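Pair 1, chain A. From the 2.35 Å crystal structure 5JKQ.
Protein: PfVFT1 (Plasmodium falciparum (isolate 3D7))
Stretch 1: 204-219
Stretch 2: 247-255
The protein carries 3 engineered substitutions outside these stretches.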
# COMPACT_ATOMS: atom_id res chain seq x y z
N GLY A 204 28.46 10.52 9.44
CA GLY A 204 27.86 10.79 10.73
C GLY A 204 26.50 11.46 10.66
O GLY A 204 25.92 11.81 11.69
N LEU A 205 25.98 11.63 9.44
CA LEU A 205 24.69 12.28 9.25
C LEU A 205 23.55 11.40 9.74
O LEU A 205 23.68 10.17 9.83
CB LEU A 205 24.48 12.61 7.77
CG LEU A 205 25.51 13.56 7.16
CD1 LEU A 205 25.30 13.68 5.66
CD2 LEU A 205 25.45 14.94 7.82
N LYS A 206 22.43 12.04 10.07
CA LYS A 206 21.25 11.34 10.58
C LYS A 206 20.00 11.84 9.86
O LYS A 206 19.89 13.02 9.54
CB LYS A 206 21.11 11.55 12.09
CG LYS A 206 22.45 11.55 12.84
CD LYS A 206 22.27 11.47 14.35
CE LYS A 206 23.62 11.43 15.06
NZ LYS A 206 23.49 11.26 16.54
N ILE A 207 19.07 10.92 9.60
CA ILE A 207 17.87 11.24 8.83
C ILE A 207 16.62 11.11 9.69
O ILE A 207 16.42 10.11 10.37
CB ILE A 207 17.76 10.31 7.59
CG1 ILE A 207 18.88 10.66 6.60
CG2 ILE A 207 16.38 10.45 6.92
CD1 ILE A 207 18.87 9.84 5.32
N ALA A 208 15.79 12.15 9.65
CA ALA A 208 14.52 12.16 10.38
C ALA A 208 13.38 11.72 9.48
O ALA A 208 13.31 12.12 8.31
CB ALA A 208 14.25 13.54 10.95
N CYS A 209 12.48 10.90 10.02
CA CYS A 209 11.34 10.40 9.27
C CYS A 209 10.09 10.37 10.15
O CYS A 209 10.17 10.14 11.35
CB CYS A 209 11.63 8.99 8.74
SG CYS A 209 13.11 8.88 7.70
N LEU A 210 8.93 10.61 9.54
CA LEU A 210 7.68 10.62 10.29
C LEU A 210 7.17 9.20 10.50
O LEU A 210 6.50 8.92 11.49
CB LEU A 210 6.63 11.47 9.57
CG LEU A 210 5.26 11.58 10.24
CD1 LEU A 210 5.38 12.09 11.67
CD2 LEU A 210 4.36 12.50 9.44
N THR A 211 7.49 8.32 9.56
CA THR A 211 7.11 6.92 9.64
C THR A 211 8.30 6.03 9.32
O THR A 211 9.30 6.49 8.76
CB THR A 211 5.96 6.57 8.67
OG1 THR A 211 6.44 6.59 7.32
CG2 THR A 211 4.80 7.56 8.82
N GLU A 212 8.20 4.75 9.66
CA GLU A 212 9.23 3.78 9.34
C GLU A 212 9.36 3.62 7.82
O GLU A 212 10.46 3.46 7.30
CB GLU A 212 8.93 2.43 9.99
CG GLU A 212 10.01 1.38 9.78
CD GLU A 212 9.71 0.08 10.52
OE1 GLU A 212 8.54 -0.15 10.87
OE2 GLU A 212 10.66 -0.70 10.75
N ALA A 213 8.22 3.67 7.13
CA ALA A 213 8.20 3.50 5.69
C ALA A 213 8.95 4.63 4.98
O ALA A 213 9.55 4.41 3.93
CB ALA A 213 6.77 3.43 5.19
N ASN A 214 8.90 5.83 5.55
CA ASN A 214 9.63 6.97 5.00
C ASN A 214 11.13 6.70 4.99
O ASN A 214 11.80 6.88 3.96
CB ASN A 214 9.35 8.25 5.78
CG ASN A 214 7.96 8.83 5.52
OD1 ASN A 214 7.29 9.28 6.44
ND2 ASN A 214 7.54 8.83 4.25
N CYS A 215 11.67 6.28 6.13
CA CYS A 215 13.09 5.99 6.25
C CYS A 215 13.50 4.79 5.39
O CYS A 215 14.61 4.75 4.87
CB CYS A 215 13.47 5.74 7.71
SG CYS A 215 13.88 7.24 8.63
N ASN A 216 12.61 3.82 5.25
CA ASN A 216 12.89 2.63 4.46
C ASN A 216 13.10 2.95 2.99
O ASN A 216 13.96 2.37 2.33
CB ASN A 216 11.77 1.60 4.62
CG ASN A 216 12.04 0.59 5.72
OD1 ASN A 216 13.17 0.12 5.88
ND2 ASN A 216 11.01 0.25 6.48
N ALA A 217 12.31 3.88 2.47
CA ALA A 217 12.41 4.28 1.07
C ALA A 217 13.79 4.85 0.76
O ALA A 217 14.29 4.72 -0.35
CB ALA A 217 11.32 5.28 0.72
N LEU A 218 14.40 5.49 1.76
CA LEU A 218 15.73 6.07 1.60
C LEU A 218 16.83 5.10 2.03
O LEU A 218 17.96 5.20 1.57
CB LEU A 218 15.85 7.38 2.39
CG LEU A 218 15.44 8.64 1.63
CD1 LEU A 218 13.95 8.88 1.73
CD2 LEU A 218 16.23 9.84 2.12
N LYS A 219 16.49 4.18 2.93
CA LYS A 219 17.44 3.17 3.37
C LYS A 219 17.88 2.31 2.19
O LYS A 219 19.02 1.85 2.13
CB LYS A 219 16.84 2.29 4.47
CG LYS A 219 17.84 1.37 5.15
CD LYS A 219 17.16 0.19 5.83
CE LYS A 219 17.56 0.07 7.29
NZ LYS A 219 17.02 1.19 8.10
N SER A 247 19.70 19.29 13.45
CA SER A 247 20.09 18.03 14.08
C SER A 247 20.06 16.88 13.07
O SER A 247 20.84 15.93 13.18
CB SER A 247 19.18 17.72 15.27
OG SER A 247 17.83 17.57 14.85
N HIS A 248 19.15 16.97 12.11
CA HIS A 248 19.04 15.97 11.05
C HIS A 248 19.15 16.64 9.68
O HIS A 248 18.50 17.65 9.42
CB HIS A 248 17.71 15.22 11.16
CG HIS A 248 17.54 14.48 12.45
ND1 HIS A 248 17.54 15.10 13.68
CD2 HIS A 248 17.38 13.16 12.70
CE1 HIS A 248 17.38 14.20 14.63
NE2 HIS A 248 17.28 13.01 14.07
N ILE A 249 19.99 16.08 8.82
CA ILE A 249 20.31 16.70 7.54
C ILE A 249 19.08 16.84 6.64
O ILE A 249 18.95 17.81 5.90
CB ILE A 249 21.41 15.91 6.79
CG1 ILE A 249 21.88 16.67 5.54
CG2 ILE A 249 20.93 14.50 6.43
CD1 ILE A 249 22.57 18.00 5.84
N ILE A 250 18.18 15.86 6.70
CA ILE A 250 16.94 15.91 5.94
C ILE A 250 15.77 15.37 6.75
O ILE A 250 15.95 14.69 7.76
CB ILE A 250 17.03 15.11 4.61
CG1 ILE A 250 17.25 13.62 4.88
CG2 ILE A 250 18.13 15.67 3.73
CD1 ILE A 250 17.03 12.74 3.67
N GLY A 251 14.57 15.69 6.28
CA GLY A 251 13.34 15.14 6.83
C GLY A 251 12.59 14.44 5.72
O GLY A 251 12.34 15.02 4.66
N VAL A 252 12.24 13.18 5.95
CA VAL A 252 11.49 12.39 4.98
C VAL A 252 10.02 12.33 5.40
O VAL A 252 9.70 11.96 6.53
CB VAL A 252 12.04 10.96 4.85
CG1 VAL A 252 11.41 10.26 3.65
CG2 VAL A 252 13.55 10.97 4.72
N ILE A 253 9.14 12.70 4.48
CA ILE A 253 7.72 12.78 4.79
C ILE A 253 6.88 12.69 3.52
O ILE A 253 7.31 13.10 2.44
CB ILE A 253 7.42 14.10 5.55
CG1 ILE A 253 6.02 14.05 6.18
CG2 ILE A 253 7.59 15.32 4.64
CD1 ILE A 253 5.86 14.98 7.36
N SER A 254 5.68 12.13 3.64
CA SER A 254 4.83 11.87 2.49
C SER A 254 3.98 13.08 2.08
O SER A 254 3.45 13.12 0.97
CB SER A 254 3.91 10.68 2.77
OG SER A 254 4.65 9.55 3.18
N GLY A 255 3.86 14.05 2.98
CA GLY A 255 3.04 15.22 2.70
C GLY A 255 3.47 16.48 3.44
O GLY A 255 4.19 16.41 4.44
O HOH W 1 22.66 14.79 10.76

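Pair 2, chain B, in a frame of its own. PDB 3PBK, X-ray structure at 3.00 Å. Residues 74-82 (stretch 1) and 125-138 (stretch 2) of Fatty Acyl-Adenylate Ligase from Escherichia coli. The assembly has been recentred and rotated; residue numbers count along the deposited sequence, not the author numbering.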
# COMPACT_ATOMS: atom_id res chain seq x y z
N ASP B 74 -10.28 15.96 17.71
CA ASP B 74 -9.87 14.77 18.47
C ASP B 74 -9.76 13.53 17.60
O ASP B 74 -10.46 13.41 16.58
CB ASP B 74 -10.85 14.50 19.60
CG ASP B 74 -10.62 15.39 20.79
OD1 ASP B 74 -9.51 15.95 20.88
OD2 ASP B 74 -11.54 15.52 21.63
N ARG B 75 -8.89 12.61 18.01
CA ARG B 75 -8.63 11.39 17.25
C ARG B 75 -9.29 10.13 17.83
O ARG B 75 -9.37 9.94 19.04
CB ARG B 75 -7.13 11.22 17.05
CG ARG B 75 -6.61 12.22 16.04
CD ARG B 75 -5.32 12.88 16.46
NE ARG B 75 -5.35 13.40 17.83
CZ ARG B 75 -5.81 14.59 18.19
NH1 ARG B 75 -6.30 15.41 17.27
NH2 ARG B 75 -5.80 14.95 19.46
N VAL B 76 -9.78 9.29 16.93
CA VAL B 76 -10.36 8.01 17.30
C VAL B 76 -9.67 6.88 16.55
O VAL B 76 -9.85 6.74 15.35
CB VAL B 76 -11.86 7.95 16.99
CG1 VAL B 76 -12.43 6.60 17.42
CG2 VAL B 76 -12.60 9.08 17.68
N ALA B 77 -8.87 6.08 17.26
CA ALA B 77 -8.23 4.90 16.68
C ALA B 77 -9.23 3.80 16.35
O ALA B 77 -10.04 3.40 17.18
CB ALA B 77 -7.18 4.37 17.62
N LEU B 78 -9.16 3.31 15.12
CA LEU B 78 -9.99 2.19 14.70
C LEU B 78 -9.10 1.00 14.42
O LEU B 78 -8.04 1.14 13.80
CB LEU B 78 -10.76 2.56 13.44
CG LEU B 78 -11.60 3.82 13.63
CD1 LEU B 78 -12.34 4.13 12.38
CD2 LEU B 78 -12.56 3.65 14.78
N ILE B 79 -9.52 -0.17 14.90
CA ILE B 79 -8.88 -1.43 14.52
C ILE B 79 -9.42 -1.87 13.16
O ILE B 79 -10.55 -2.36 13.05
CB ILE B 79 -9.09 -2.54 15.56
CG1 ILE B 79 -8.25 -2.25 16.80
CG2 ILE B 79 -8.69 -3.89 14.99
CD1 ILE B 79 -6.74 -2.38 16.56
N ALA B 80 -8.61 -1.66 12.13
CA ALA B 80 -9.09 -1.69 10.76
C ALA B 80 -9.25 -3.10 10.20
O ALA B 80 -8.43 -3.57 9.41
CB ALA B 80 -8.20 -0.86 9.87
N GLU B 81 -10.31 -3.78 10.61
CA GLU B 81 -10.68 -5.04 9.97
C GLU B 81 -11.48 -4.77 8.71
O GLU B 81 -12.04 -3.68 8.54
CB GLU B 81 -11.50 -5.91 10.93
CG GLU B 81 -10.69 -6.60 12.02
CD GLU B 81 -11.58 -7.22 13.07
OE1 GLU B 81 -12.67 -6.64 13.32
OE2 GLU B 81 -11.20 -8.26 13.65
N THR B 82 -11.51 -5.75 7.82
CA THR B 82 -12.37 -5.67 6.64
C THR B 82 -13.81 -6.05 7.02
O THR B 82 -14.24 -7.18 6.80
CB THR B 82 -11.83 -6.54 5.49
OG1 THR B 82 -10.49 -6.15 5.20
CG2 THR B 82 -12.68 -6.37 4.26
N SER B 125 2.02 9.31 19.48
CA SER B 125 2.10 10.20 18.33
C SER B 125 0.84 11.03 18.06
O SER B 125 0.94 12.18 17.61
CB SER B 125 2.49 9.44 17.06
OG SER B 125 2.69 10.35 15.99
N CYS B 126 -0.33 10.46 18.32
CA CYS B 126 -1.57 11.18 18.02
C CYS B 126 -2.58 11.31 19.17
O CYS B 126 -3.63 11.91 19.00
CB CYS B 126 -2.23 10.65 16.74
SG CYS B 126 -2.71 8.90 16.73
N GLN B 127 -2.26 10.76 20.34
CA GLN B 127 -3.15 10.86 21.50
C GLN B 127 -4.63 10.65 21.18
O GLN B 127 -5.43 11.57 21.36
CB GLN B 127 -3.01 12.23 22.17
CG GLN B 127 -1.59 12.66 22.45
CD GLN B 127 -1.01 13.49 21.34
OE1 GLN B 127 -1.72 14.24 20.66
NE2 GLN B 127 0.31 13.37 21.14
N PRO B 128 -5.00 9.45 20.72
CA PRO B 128 -6.42 9.25 20.45
C PRO B 128 -7.19 9.37 21.75
O PRO B 128 -6.64 9.06 22.80
CB PRO B 128 -6.48 7.81 19.94
CG PRO B 128 -5.07 7.44 19.63
CD PRO B 128 -4.23 8.21 20.58
N ALA B 129 -8.44 9.83 21.69
CA ALA B 129 -9.24 10.01 22.90
C ALA B 129 -10.13 8.80 23.12
O ALA B 129 -10.79 8.67 24.16
CB ALA B 129 -10.07 11.26 22.79
N ALA B 130 -10.14 7.91 22.13
CA ALA B 130 -10.94 6.69 22.17
C ALA B 130 -10.44 5.71 21.11
O ALA B 130 -9.78 6.09 20.15
CB ALA B 130 -12.41 7.02 21.96
N ILE B 131 -10.74 4.43 21.27
CA ILE B 131 -10.34 3.45 20.29
C ILE B 131 -11.41 2.38 20.19
O ILE B 131 -11.77 1.77 21.19
CB ILE B 131 -8.96 2.84 20.61
CG1 ILE B 131 -8.70 1.60 19.75
CG2 ILE B 131 -8.83 2.50 22.08
CD1 ILE B 131 -7.28 1.10 19.84
N ILE B 132 -11.92 2.16 18.99
CA ILE B 132 -12.96 1.18 18.77
C ILE B 132 -12.36 -0.07 18.17
O ILE B 132 -11.64 0.01 17.19
CB ILE B 132 -14.02 1.74 17.83
CG1 ILE B 132 -14.65 2.98 18.45
CG2 ILE B 132 -15.06 0.69 17.52
CD1 ILE B 132 -15.65 3.64 17.57
N THR B 133 -12.65 -1.22 18.77
CA THR B 133 -12.12 -2.49 18.30
C THR B 133 -13.17 -3.58 18.31
O THR B 133 -14.20 -3.46 18.97
CB THR B 133 -10.97 -2.99 19.19
OG1 THR B 133 -10.41 -4.17 18.63
CG2 THR B 133 -11.49 -3.31 20.57
N GLY B 134 -12.90 -4.66 17.59
CA GLY B 134 -13.75 -5.84 17.64
C GLY B 134 -13.39 -6.71 18.83
O GLY B 134 -12.29 -6.62 19.38
N ASP B 135 -14.33 -7.55 19.24
CA ASP B 135 -14.15 -8.37 20.44
C ASP B 135 -12.84 -9.16 20.43
O ASP B 135 -12.15 -9.24 21.46
CB ASP B 135 -15.35 -9.30 20.64
CG ASP B 135 -16.60 -8.56 21.10
OD1 ASP B 135 -16.50 -7.72 22.03
OD2 ASP B 135 -17.68 -8.83 20.54
N GLU B 136 -12.49 -9.74 19.28
CA GLU B 136 -11.31 -10.59 19.15
C GLU B 136 -10.06 -9.94 19.74
O GLU B 136 -9.28 -10.59 20.44
CB GLU B 136 -11.04 -10.94 17.69
CG GLU B 136 -9.67 -11.55 17.44
CD GLU B 136 -9.63 -12.41 16.18
OE1 GLU B 136 -10.52 -12.26 15.32
OE2 GLU B 136 -8.70 -13.25 16.07
N TRP B 137 -9.89 -8.66 19.46
CA TRP B 137 -8.69 -7.94 19.86
C TRP B 137 -8.89 -7.14 21.15
O TRP B 137 -7.94 -6.54 21.66
CB TRP B 137 -8.24 -7.02 18.72
CG TRP B 137 -8.21 -7.75 17.41
CD1 TRP B 137 -9.11 -7.63 16.38
CD2 TRP B 137 -7.27 -8.74 17.00
NE1 TRP B 137 -8.77 -8.47 15.35
CE2 TRP B 137 -7.64 -9.16 15.70
CE3 TRP B 137 -6.14 -9.30 17.60
CZ2 TRP B 137 -6.92 -10.13 15.00
CZ3 TRP B 137 -5.42 -10.26 16.89
CH2 TRP B 137 -5.81 -10.66 15.60
N LEU B 138 -10.12 -7.16 21.67
CA LEU B 138 -10.46 -6.43 22.89
C LEU B 138 -9.50 -6.70 24.04
O LEU B 138 -8.94 -5.76 24.61
CB LEU B 138 -11.90 -6.72 23.30
CG LEU B 138 -12.53 -5.84 24.38
CD1 LEU B 138 -12.08 -4.39 24.29
CD2 LEU B 138 -14.04 -5.93 24.27

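Both pairs are built on two adjacent parallel β-strands in matching register, with A:Ala208 bridged to A:Gly251 and B:Ala77 to B:Ile131 at equivalent positions, and 14 central residues superpose with an RMSD of 0.7 Å. The strand axes approach to 4.7 Å in pair 1 and 4.6 Å in pair 2, with N-to-C directions 31° and 19° apart. The hydrogen-bond ladder is conserved position by position. At its start, A:Ile249 N donates to A:Lys206 O (3.1 Å), as B:Ala129 N does to B:Arg75 O (2.8 Å). The matching alanines A:Ala208 and B:Ala77 then each bond on both sides of one residue: A:Ala208 N to A:Ile250 O (3.2 Å) and A:Val252 N to A:Ala208 O (2.8 Å), against B:Ala77 N to B:Ala130 O (3.0 Å) and B:Ile132 N to B:Ala77 O (2.9 Å). The last rung is weak in pair 1, A:Leu210 N to A:Val252 O at 3.4 Å, but firmer in pair 2, B:Ile79 N to B:Ile132 O at 3.1 Å.

Around the alanines, bulk is distributed differently. In pair 1 the bridge partner is A:Gly251, which has no side chain, and A:Ala208 CB instead meets the ring of A:His248 at CD2 (3.6 Å). In pair 2 the glycine position holds B:Ile131, whose CB lies 3.8 Å from B:Ala77 CB, while B:Pro128 replaces the histidine and brings its CB to 4.2 Å from B:Ala77 CB.

On the other face, A:Val252 and B:Ile132 occupy one position. A:Val252 CG2 packs against A:Ile207 CG2 (3.6 Å) and A:Cys209 SG (3.7 Å); B:Ile132 CB contacts B:Leu78 CD2 at 3.9 Å, and its CG1 lies 4.4 Å from B:Val76 CG1. In pair 1 a helix packs over this face: A:Leu218 CD2 reaches A:Ile250 CD1 (3.4 Å), and A:Leu218 CD1 reaches A:Val252 CG1 (3.5 Å). A disulfide between A:Cys209 SG and A:Cys215 SG (2.0 Å) ties strand to helix.

Polar side chains add contacts at the ends. The end of A:Lys206 leads away from stretch 2. B:Arg75 NE donates to B:Cys126 O (2.6 Å), which lies near the guanidinium plane. Beyond the strands, A:Asn214 ND2 donates to A:Ser254 OG (3.2 Å), and A:Thr211 OG1 caps the helix by accepting from A:Asn214 N (3.1 Å). In pair 2, B:Trp137 NE1 donates to B:Glu81 OE2 (3.0 Å), while B:Trp137 CD1 lies 4.0 Å from B:Ile79 CG2. At the B:Ile79 position, A:Leu210 CD2 packs on A:Ile253 CD1 (3.6 Å).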